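Local atomic coordinates of ORF98 PTP-2 (Cydia pomonella granulosis virus, PDB entry 6I28), a protein that probably removes phosphate groups from tyrosine and from serine or threonine side chains of proteins, as dual-specificity phosphatases do. Residues Arg13-Gln16 with Asp17-Val20; Cys75-Leu78 with Ala79-Glu83; Ala115-Tyr118 with Ile119-Asn123; Gln124-Tyr127 with Glu128-Phe131. All blocks are in the same frame, centred on the assembly; numbering follows the deposited sequence.

Contact 1 (Arg13-Gln16 with Asp17-Val20); sequences RINQ and DLFV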
loop_
_atom_site.group_PDB
_atom_site.type_symbol
_atom_site.label_atom_id
_atom_site.label_comp_id
_atom_site.label_asym_id
_atom_site.label_seq_id
_atom_site.Cartn_x
_atom_site.Cartn_y
_atom_site.Cartn_z
ATOM N N ARG A 13 -8.559 -8.426 -1.076
ATOM C CA ARG A 13 -7.672 -8.921 -0.038
ATOM C C ARG A 13 -6.404 -9.446 -0.676
ATOM O O ARG A 13 -6.469 -10.339 -1.538
ATOM C CB ARG A 13 -8.312 -10.023 0.805
ATOM C CG ARG A 13 -7.365 -10.436 1.967
ATOM C CD ARG A 13 -7.932 -11.544 2.867
ATOM N NE ARG A 13 -8.924 -11.085 3.855
ATOM C CZ ARG A 13 -8.612 -10.473 4.990
ATOM N NH1 ARG A 13 -7.354 -10.221 5.283
ATOM N NH2 ARG A 13 -9.556 -10.132 5.841
ATOM N N ILE A 14 -5.260 -8.907 -0.266
ATOM C CA ILE A 14 -3.963 -9.341 -0.793
ATOM C C ILE A 14 -3.343 -10.462 0.053
ATOM O O ILE A 14 -2.798 -11.437 -0.480
ATOM C CB ILE A 14 -3.011 -8.118 -0.881
ATOM C CG1 ILE A 14 -3.579 -7.015 -1.778
ATOM C CG2 ILE A 14 -1.615 -8.531 -1.397
ATOM C CD1 ILE A 14 -4.011 -7.537 -3.169
ATOM N N ASN A 15 -3.361 -10.351 1.373
ATOM C CA ASN A 15 -2.915 -11.383 2.297
ATOM C C ASN A 15 -3.679 -11.176 3.604
ATOM O O ASN A 15 -4.659 -10.441 3.637
ATOM C CB ASN A 15 -1.387 -11.375 2.449
ATOM C CG ASN A 15 -0.844 -10.130 3.103
ATOM O OD1 ASN A 15 -1.569 -9.328 3.714
ATOM N ND2 ASN A 15 0.477 -9.958 2.996
ATOM N N GLN A 16 -3.246 -11.849 4.682
ATOM C CA GLN A 16 -4.007 -11.769 5.925
ATOM C C GLN A 16 -3.974 -10.372 6.530
ATOM O O GLN A 16 -4.816 -10.073 7.369
ATOM C CB GLN A 16 -3.494 -12.790 6.934
ATOM C CG GLN A 16 -4.220 -14.164 6.822
ATOM C CD GLN A 16 -5.743 -14.091 6.481
ATOM O OE1 GLN A 16 -6.210 -14.689 5.501
ATOM N NE2 GLN A 16 -6.500 -13.344 7.288
ATOM N N ASP A 17 -3.047 -9.508 6.104
ATOM C CA ASP A 17 -2.881 -8.181 6.697
ATOM C C ASP A 17 -3.351 -7.019 5.837
ATOM O O ASP A 17 -3.567 -5.920 6.373
ATOM C CB ASP A 17 -1.390 -7.895 7.006
ATOM C CG ASP A 17 -0.741 -8.930 7.857
ATOM O OD1 ASP A 17 -1.371 -9.345 8.864
ATOM O OD2 ASP A 17 0.428 -9.394 7.506
ATOM N N LEU A 18 -3.470 -7.192 4.514
ATOM C CA LEU A 18 -3.581 -6.085 3.579
ATOM C C LEU A 18 -4.709 -6.271 2.578
ATOM O O LEU A 18 -4.878 -7.369 2.034
ATOM C CB LEU A 18 -2.278 -5.917 2.751
ATOM C CG LEU A 18 -1.012 -5.530 3.472
ATOM C CD1 LEU A 18 0.101 -5.475 2.450
ATOM C CD2 LEU A 18 -1.160 -4.188 4.243
ATOM N N PHE A 19 -5.472 -5.196 2.370
ATOM C CA PHE A 19 -6.338 -4.945 1.218
ATOM C C PHE A 19 -5.787 -3.814 0.355
ATOM O O PHE A 19 -5.152 -2.873 0.848
ATOM C CB PHE A 19 -7.757 -4.574 1.650
ATOM C CG PHE A 19 -8.454 -5.626 2.437
ATOM C CD1 PHE A 19 -8.177 -5.844 3.769
ATOM C CD2 PHE A 19 -9.424 -6.396 1.843
ATOM C CE1 PHE A 19 -8.855 -6.812 4.450
ATOM C CE2 PHE A 19 -10.086 -7.362 2.552
ATOM C CZ PHE A 19 -9.795 -7.572 3.833
ATOM N N VAL A 20 -6.010 -3.917 -0.958
ATOM C CA VAL A 20 -5.701 -2.841 -1.904
ATOM C C VAL A 20 -6.942 -2.523 -2.746
ATOM O O VAL A 20 -7.636 -3.427 -3.233
ATOM C CB VAL A 20 -4.538 -3.206 -2.842
ATOM C CG1 VAL A 20 -4.436 -2.151 -3.900
ATOM C CG2 VAL A 20 -3.294 -3.417 -2.097
HETATM O O HOH W 1 1.704 -8.620 5.201
#

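Contact 2 (Cys75-Leu78 with Ala79-Glu83); sequences CGAL and ADNLE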
loop_
_atom_site.group_PDB
_atom_site.type_symbol
_atom_site.label_atom_id
_atom_site.label_comp_id
_atom_site.label_asym_id
_atom_site.label_seq_id
_atom_site.Cartn_x
_atom_site.Cartn_y
_atom_site.Cartn_z
ATOM N N CYS A 75 5.972 13.842 -9.075
ATOM C CA CYS A 75 5.721 13.927 -7.648
ATOM C C CYS A 75 6.569 12.875 -6.930
ATOM O O CYS A 75 6.465 11.678 -7.221
ATOM C CB CYS A 75 4.231 13.739 -7.365
ATOM S SG CYS A 75 3.715 13.891 -5.653
ATOM N N GLY A 76 7.427 13.333 -6.013
ATOM C CA GLY A 76 8.145 12.428 -5.140
ATOM C C GLY A 76 7.472 12.148 -3.810
ATOM O O GLY A 76 8.102 11.519 -2.953
ATOM N N ALA A 77 6.202 12.547 -3.617
ATOM C CA ALA A 77 5.621 12.495 -2.265
ATOM C C ALA A 77 5.471 11.078 -1.722
ATOM O O ALA A 77 5.656 10.841 -0.513
ATOM C CB ALA A 77 4.262 13.179 -2.231
ATOM N N LEU A 78 5.108 10.115 -2.572
ATOM C CA LEU A 78 5.023 8.746 -2.085
ATOM C C LEU A 78 6.415 8.237 -1.711
ATOM O O LEU A 78 6.623 7.682 -0.615
ATOM C CB LEU A 78 4.376 7.852 -3.133
ATOM C CG LEU A 78 4.311 6.397 -2.667
ATOM C CD1 LEU A 78 3.745 6.203 -1.311
ATOM C CD2 LEU A 78 3.501 5.623 -3.621
ATOM N N ALA A 79 7.394 8.479 -2.583
ATOM C CA ALA A 79 8.779 8.105 -2.301
ATOM C C ALA A 79 9.289 8.815 -1.053
ATOM O O ALA A 79 9.983 8.213 -0.211
ATOM C CB ALA A 79 9.655 8.456 -3.506
ATOM N N ASP A 80 8.957 10.109 -0.924
ATOM C CA ASP A 80 9.383 10.882 0.228
ATOM C C ASP A 80 8.856 10.304 1.533
ATOM O O ASP A 80 9.465 10.521 2.591
ATOM C CB ASP A 80 8.885 12.298 0.093
ATOM C CG ASP A 80 9.701 13.115 -0.889
ATOM O OD1 ASP A 80 10.811 12.690 -1.346
ATOM O OD2 ASP A 80 9.207 14.217 -1.230
ATOM N N ASN A 81 7.687 9.645 1.501
ATOM C CA ASN A 81 6.992 9.140 2.675
ATOM C C ASN A 81 7.060 7.620 2.804
ATOM O O ASN A 81 6.408 7.047 3.669
ATOM C CB ASN A 81 5.550 9.615 2.596
ATOM C CG ASN A 81 5.404 11.064 2.944
ATOM O OD1 ASN A 81 5.328 11.400 4.119
ATOM N ND2 ASN A 81 5.391 11.949 1.928
ATOM N N LEU A 82 7.848 6.942 1.950
ATOM C CA LEU A 82 7.813 5.485 1.956
ATOM C C LEU A 82 8.203 4.898 3.305
ATOM O O LEU A 82 7.516 3.999 3.801
ATOM C CB LEU A 82 8.715 4.944 0.866
ATOM C CG LEU A 82 8.496 3.514 0.451
ATOM C CD1 LEU A 82 7.088 3.263 -0.096
ATOM C CD2 LEU A 82 9.564 3.129 -0.560
ATOM N N GLU A 83 9.213 5.463 3.960
ATOM C CA GLU A 83 9.664 4.934 5.254
ATOM C C GLU A 83 8.601 5.132 6.327
ATOM O O GLU A 83 8.241 4.178 7.025
ATOM C CB GLU A 83 10.971 5.579 5.683
ATOM C CG GLU A 83 11.481 4.998 6.978
ATOM C CD GLU A 83 12.039 3.606 6.831
ATOM O OE1 GLU A 83 12.295 3.198 5.679
ATOM O OE2 GLU A 83 12.229 2.932 7.883
HETATM O O HOH W 2 6.858 9.053 -5.507
#

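Contact 3 (Ala115-Tyr118 with Ile119-Asn123); sequences AIYY and IMRTN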
loop_
_atom_site.group_PDB
_atom_site.type_symbol
_atom_site.label_atom_id
_atom_site.label_comp_id
_atom_site.label_asym_id
_atom_site.label_seq_id
_atom_site.Cartn_x
_atom_site.Cartn_y
_atom_site.Cartn_z
ATOM N N ALA A 115 1.764 -1.551 -1.103
ATOM C CA ALA A 115 1.536 -2.945 -0.723
ATOM C C ALA A 115 2.703 -3.820 -1.144
ATOM O O ALA A 115 3.207 -4.629 -0.341
ATOM C CB ALA A 115 0.234 -3.431 -1.329
ATOM N N ILE A 116 3.197 -3.626 -2.365
ATOM C CA ILE A 116 4.289 -4.442 -2.880
ATOM C C ILE A 116 5.525 -4.194 -2.040
ATOM O O ILE A 116 6.246 -5.125 -1.692
ATOM C CB ILE A 116 4.527 -4.146 -4.375
ATOM C CG1 ILE A 116 3.390 -4.681 -5.261
ATOM C CG2 ILE A 116 5.902 -4.716 -4.860
ATOM C CD1 ILE A 116 3.509 -4.392 -6.779
ATOM N N TYR A 117 5.765 -2.940 -1.666
ATOM C CA TYR A 117 6.956 -2.613 -0.897
ATOM C C TYR A 117 6.876 -3.202 0.508
ATOM O O TYR A 117 7.867 -3.754 1.023
ATOM C CB TYR A 117 7.110 -1.099 -0.782
ATOM C CG TYR A 117 8.326 -0.701 0.057
ATOM C CD1 TYR A 117 9.576 -1.084 -0.270
ATOM C CD2 TYR A 117 8.176 0.060 1.191
ATOM C CE1 TYR A 117 10.706 -0.715 0.492
ATOM C CE2 TYR A 117 9.246 0.447 1.987
ATOM C CZ TYR A 117 10.517 0.057 1.652
ATOM O OH TYR A 117 11.620 0.417 2.410
ATOM N N TYR A 118 5.709 -3.096 1.153
ATOM C CA TYR A 118 5.532 -3.775 2.410
ATOM C C TYR A 118 5.839 -5.247 2.335
ATOM O O TYR A 118 6.523 -5.768 3.216
ATOM C CB TYR A 118 4.130 -3.538 2.974
ATOM C CG TYR A 118 3.956 -4.124 4.329
ATOM C CD1 TYR A 118 4.410 -3.417 5.434
ATOM C CD2 TYR A 118 3.420 -5.402 4.545
ATOM C CE1 TYR A 118 4.313 -3.913 6.679
ATOM C CE2 TYR A 118 3.286 -5.894 5.867
ATOM C CZ TYR A 118 3.772 -5.141 6.917
ATOM O OH TYR A 118 3.717 -5.556 8.232
ATOM N N ILE A 119 5.444 -5.934 1.240
ATOM C CA ILE A 119 5.730 -7.359 1.123
ATOM C C ILE A 119 7.201 -7.624 0.801
ATOM O O ILE A 119 7.796 -8.555 1.348
ATOM C CB ILE A 119 4.751 -7.933 0.062
ATOM C CG1 ILE A 119 3.305 -7.921 0.627
ATOM C CG2 ILE A 119 5.163 -9.339 -0.410
ATOM C CD1 ILE A 119 2.273 -8.430 -0.325
ATOM N N MET A 120 7.810 -6.798 -0.073
ATOM C CA MET A 120 9.232 -6.883 -0.338
ATOM C C MET A 120 10.046 -6.770 0.931
ATOM O O MET A 120 10.925 -7.590 1.187
ATOM C CB MET A 120 9.674 -5.777 -1.304
ATOM C CG MET A 120 9.100 -5.829 -2.669
ATOM S SD MET A 120 9.505 -4.364 -3.623
ATOM C CE MET A 120 11.276 -4.305 -3.438
ATOM N N ARG A 121 9.679 -5.851 1.808
ATOM C CA ARG A 121 10.549 -5.572 2.922
ATOM C C ARG A 121 10.306 -6.492 4.121
ATOM O O ARG A 121 11.259 -6.884 4.809
ATOM C CB ARG A 121 10.360 -4.107 3.354
ATOM C CG ARG A 121 11.194 -3.726 4.557
ATOM C CD ARG A 121 11.307 -2.218 4.659
ATOM N NE ARG A 121 11.696 -1.741 5.983
ATOM C CZ ARG A 121 11.908 -0.450 6.282
ATOM N NH1 ARG A 121 11.806 0.482 5.359
ATOM N NH2 ARG A 121 12.230 -0.095 7.513
ATOM N N THR A 122 9.065 -6.877 4.375
ATOM C CA THR A 122 8.805 -7.820 5.449
ATOM C C THR A 122 9.249 -9.239 5.079
ATOM O O THR A 122 9.611 -10.034 5.959
ATOM C CB THR A 122 7.311 -7.823 5.846
ATOM O OG1 THR A 122 6.439 -8.154 4.746
ATOM C CG2 THR A 122 6.886 -6.451 6.495
ATOM N N ASN A 123 9.285 -9.561 3.801
ATOM C CA ASN A 123 9.712 -10.893 3.372
ATOM C C ASN A 123 11.135 -10.910 2.851
ATOM O O ASN A 123 11.688 -11.987 2.676
ATOM C CB ASN A 123 8.758 -11.422 2.306
ATOM C CG ASN A 123 7.419 -11.811 2.887
ATOM O OD1 ASN A 123 7.265 -12.890 3.434
ATOM N ND2 ASN A 123 6.467 -10.920 2.809
#

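Contact 4 (Gln124-Tyr127 with Glu128-Phe131); sequences QIDY and EQAF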
loop_
_atom_site.group_PDB
_atom_site.type_symbol
_atom_site.label_atom_id
_atom_site.label_comp_id
_atom_site.label_asym_id
_atom_site.label_seq_id
_atom_site.Cartn_x
_atom_site.Cartn_y
_atom_site.Cartn_z
ATOM N N GLN A 124 11.749 -9.747 2.662
ATOM C CA GLN A 124 13.066 -9.623 2.063
ATOM C C GLN A 124 13.091 -10.389 0.746
ATOM O O GLN A 124 13.848 -11.355 0.563
ATOM C CB GLN A 124 14.164 -10.098 3.011
ATOM C CG GLN A 124 14.318 -9.173 4.163
ATOM C CD GLN A 124 14.923 -7.858 3.746
ATOM O OE1 GLN A 124 16.026 -7.810 3.218
ATOM N NE2 GLN A 124 14.209 -6.774 4.015
ATOM N N ILE A 125 12.216 -9.966 -0.166
ATOM C CA ILE A 125 12.137 -10.522 -1.511
ATOM C C ILE A 125 12.122 -9.361 -2.505
ATOM O O ILE A 125 11.772 -8.239 -2.175
ATOM C CB ILE A 125 10.902 -11.439 -1.728
ATOM C CG1 ILE A 125 9.579 -10.680 -1.600
ATOM C CG2 ILE A 125 10.870 -12.557 -0.714
ATOM C CD1 ILE A 125 8.296 -11.587 -1.731
ATOM N N ASP A 126 12.511 -9.635 -3.750
ATOM C CA ASP A 126 12.697 -8.538 -4.694
ATOM C C ASP A 126 11.379 -8.096 -5.318
ATOM O O ASP A 126 10.317 -8.681 -5.081
ATOM C CB ASP A 126 13.683 -8.940 -5.797
ATOM C CG ASP A 126 13.157 -10.036 -6.676
ATOM O OD1 ASP A 126 12.007 -10.504 -6.555
ATOM O OD2 ASP A 126 13.931 -10.452 -7.520
ATOM N N TYR A 127 11.440 -7.052 -6.149
ATOM C CA TYR A 127 10.218 -6.491 -6.699
ATOM C C TYR A 127 9.433 -7.504 -7.519
ATOM O O TYR A 127 8.221 -7.646 -7.347
ATOM C CB TYR A 127 10.511 -5.271 -7.543
ATOM C CG TYR A 127 9.297 -4.813 -8.328
ATOM C CD1 TYR A 127 8.328 -4.050 -7.724
ATOM C CD2 TYR A 127 9.103 -5.160 -9.671
ATOM C CE1 TYR A 127 7.216 -3.628 -8.398
ATOM C CE2 TYR A 127 7.947 -4.708 -10.362
ATOM C CZ TYR A 127 7.021 -3.950 -9.710
ATOM O OH TYR A 127 5.885 -3.503 -10.342
ATOM N N GLU A 128 10.101 -8.214 -8.424
ATOM C CA GLU A 128 9.366 -9.100 -9.327
ATOM C C GLU A 128 8.656 -10.204 -8.546
ATOM O O GLU A 128 7.520 -10.546 -8.850
ATOM C CB GLU A 128 10.304 -9.694 -10.376
ATOM C CG GLU A 128 10.253 -8.945 -11.739
ATOM C CD GLU A 128 8.894 -9.051 -12.423
ATOM O OE1 GLU A 128 8.361 -10.191 -12.495
ATOM O OE2 GLU A 128 8.359 -7.996 -12.877
ATOM N N GLN A 129 9.295 -10.755 -7.514
ATOM C CA GLN A 129 8.631 -11.767 -6.695
ATOM C C GLN A 129 7.433 -11.181 -5.942
ATOM O O GLN A 129 6.356 -11.787 -5.884
ATOM C CB GLN A 129 9.611 -12.376 -5.702
ATOM C CG GLN A 129 9.129 -13.689 -5.142
ATOM C CD GLN A 129 10.146 -14.337 -4.240
ATOM O OE1 GLN A 129 11.350 -14.143 -4.398
ATOM N NE2 GLN A 129 9.666 -15.094 -3.266
ATOM N N ALA A 130 7.611 -10.025 -5.298
ATOM C CA ALA A 130 6.479 -9.454 -4.612
ATOM C C ALA A 130 5.389 -9.025 -5.578
ATOM O O ALA A 130 4.201 -9.104 -5.244
ATOM C CB ALA A 130 6.931 -8.268 -3.759
ATOM N N PHE A 131 5.762 -8.490 -6.743
ATOM C CA PHE A 131 4.762 -8.027 -7.682
ATOM C C PHE A 131 3.910 -9.205 -8.135
ATOM O O PHE A 131 2.686 -9.136 -8.152
ATOM C CB PHE A 131 5.424 -7.321 -8.863
ATOM C CG PHE A 131 4.527 -7.199 -10.065
ATOM C CD1 PHE A 131 3.527 -6.263 -10.154
ATOM C CD2 PHE A 131 4.709 -8.052 -11.133
ATOM C CE1 PHE A 131 2.714 -6.191 -11.285
ATOM C CE2 PHE A 131 3.890 -7.990 -12.257
ATOM C CZ PHE A 131 2.904 -7.086 -12.339
HETATM O O HOH W 3 13.669 -12.180 -3.991
#

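Contact 1 (Arg13-Gln16 with Asp17-Val20)
R13 and F19 face each other as a non-hydrogen-bonded antiparallel pair, and their side chains run along the same side of the sheet. The ring does not stack flat on the guanidinium: the two planes stand 58° apart, and rim atom CZ of F19 lies over one guanidinium face, 3.3 Å from R13 NH2. Nearer the backbone, R13 CB rests 3.6 Å from F19 CE2. The bend of the arginine at chi3 (-79°) brings R13 NH1 3.2 Å from N15 O, which lies in the guanidinium plane, so the group is held at its edge and over a face. N15 opens an Asx turn, its OD1 accepting from D17 N at 2.8 Å and, weakly, from L18 N; the D17 donor comes from above the amide plane. A water joins N15 ND2 to D17 OD2. At the base of the turn I14 N donates to L18 O (2.8 Å), while the I14 and V20 side chains cross at a slant, CG1 of I14 3.6 Å from CG2 of V20. The reversal links edge strand 11-13 to strand 18-21, whose other neighbour is strand 100-103. I14, L18 and V20 pack against helix 110-123, and F19 meets F33 on helix 27-36.

Contact 2 (Cys75-Leu78 with Ala79-Glu83)
N81 folds back on the turn before it, its ND2 reaching A77 O at 2.7 Å in a nearly straight bond (171°). The oxygen lies in the plane of the N81 amide, which fixes how that group is rotated. With CG anti to the carbonyl carbon (chi1 -76°), ND2 is brought to A77 O, and the side chain makes no capping bond to helix 82-95. A77 O also receives a weak bond from N81 N, and the same N-H is shared with L78 O at 3.1 Å, from well above that carbonyl's plane. One residue earlier, D80 N donates to G76 O at 2.6 Å, a short and well-directed helical bond.

The closely packed side belongs to the leucines. L78 turns away from the turn itself to rest on T113 and F146, and L82 lies on L114 and Y117. The looser, wetter part is at the start of the helix, where a water accepts from A79 N at 3.0 Å and donates to C75 O, so it supplies an acceptor to this first-turn N-H. D80 is exposed, and its carboxylate lies alongside G76 O as one acceptor beside another. G76 takes the N-cap position, and C75 SG accepts from A77 N at 3.5 Å.

The result is the short helix 77-80 running on into helix 82-95 and lying against helix 110-123, which follows the CX5R phosphate-binding loop of the tyrosine phosphatase fold.

Contact 3 (Ala115-Tyr118 with Ile119-Asn123)
Y118 O is gripped twice by T122, whose N and OG1 approach from opposite faces of the carbonyl plane. T122 OG1 lies 2.8 Å from Y118 O, T122 N 3.0 Å. Threonine chi1 of 58° sets OG1 between the backbone N and the carbonyl carbon, where it turns back to the preceding turn; the same rotation lays CG2 over one face of the Y118 ring, 3.6 Å from the centroid and 20° off the normal, a CH-pi contact. Y118 also meets the ring of F86 on helix 82-95.

One residue earlier on each turn, Y117 and R121 run side by side in the same direction, ring and guanidinium planes almost perpendicular. R121 NH1 donates to Y117 OH at 3.0 Å, with the oxygen close to the guanidinium plane. Both polar ends have further partners: E83 forms a salt bridge with R121 NH1, and the terminal carboxylate oxygen of E168 bonds to Y117 OH. On the side of helix 127-137, I116 CG2 touches M120 SD at 3.8 Å. Near the end of the helix I119 O accepts from both the N and the ND2 of N123.

Threonine and asparagine thus give two late carbonyls a second donor, while the tyrosine hydroxyl connects a paired arginine to the carboxyl terminus; the positive guanidinium would probably make that hydroxyl a better donor to the carboxylate.

Contact 4 (Gln124-Tyr127 with Glu128-Phe131)
This is the N-terminal cap of helix 127-137, where the chain leaves helix 110-123 and turns into the next helix, and D126 meets Q129 across it. D126 is the N-cap: its OD1 accepts from Q129 N at 2.9 Å, met nearly along the carboxylate C-O axis. A chi1 of 66° tucks the carboxylate over the first turn and brings OD1 to that N-H. The return half of a capping box is made through water, which accepts from D126 N (2.8 Å) and donates to Q129 OE1. Flanking the cap, I125 CD1 lies 4.1 Å from A130 CB, the pairing of a hydrophobic staple, and CG2 of I125 comes near Q129 NE2 as the two side chains cross at about a right angle.

Y127 and F131 form the aromatic side. F131 CB sits over one face of the tyrosine ring, 4.0 Å from its centroid, whereas the two rings, inclined by only 16°, are slid apart and barely overlap. Y127 packs further on I116 and on helix 144-151.

With a carboxylate on a first-turn N-H and the acidic E128 nearby, negative charge gathers at the helix start, where it would favourably oppose the helix dipole.

Along the chain the four contacts come in series, contact 1 at the strand 11-13 to 18-21 turn of the mixed sheet, the others on helices or at their starts. Contact 3, on helix 110-123, is the hub. Contact 1 touches it through V20 on A115 and I14 on I119, the centres about 12 Å apart; contact 2 reaches it through L82 on Y117, about 16 Å between centres. Contact 4 follows directly, only about 7 Å away centre to centre, with M120 packed on A130 and Y127. Contacts 1 and 2 lie on opposite sides of the chain's centre and do not touch. Helix 110-123 thus ties sheet, helix 82-95 and helix 127-137 into one phosphatase domain.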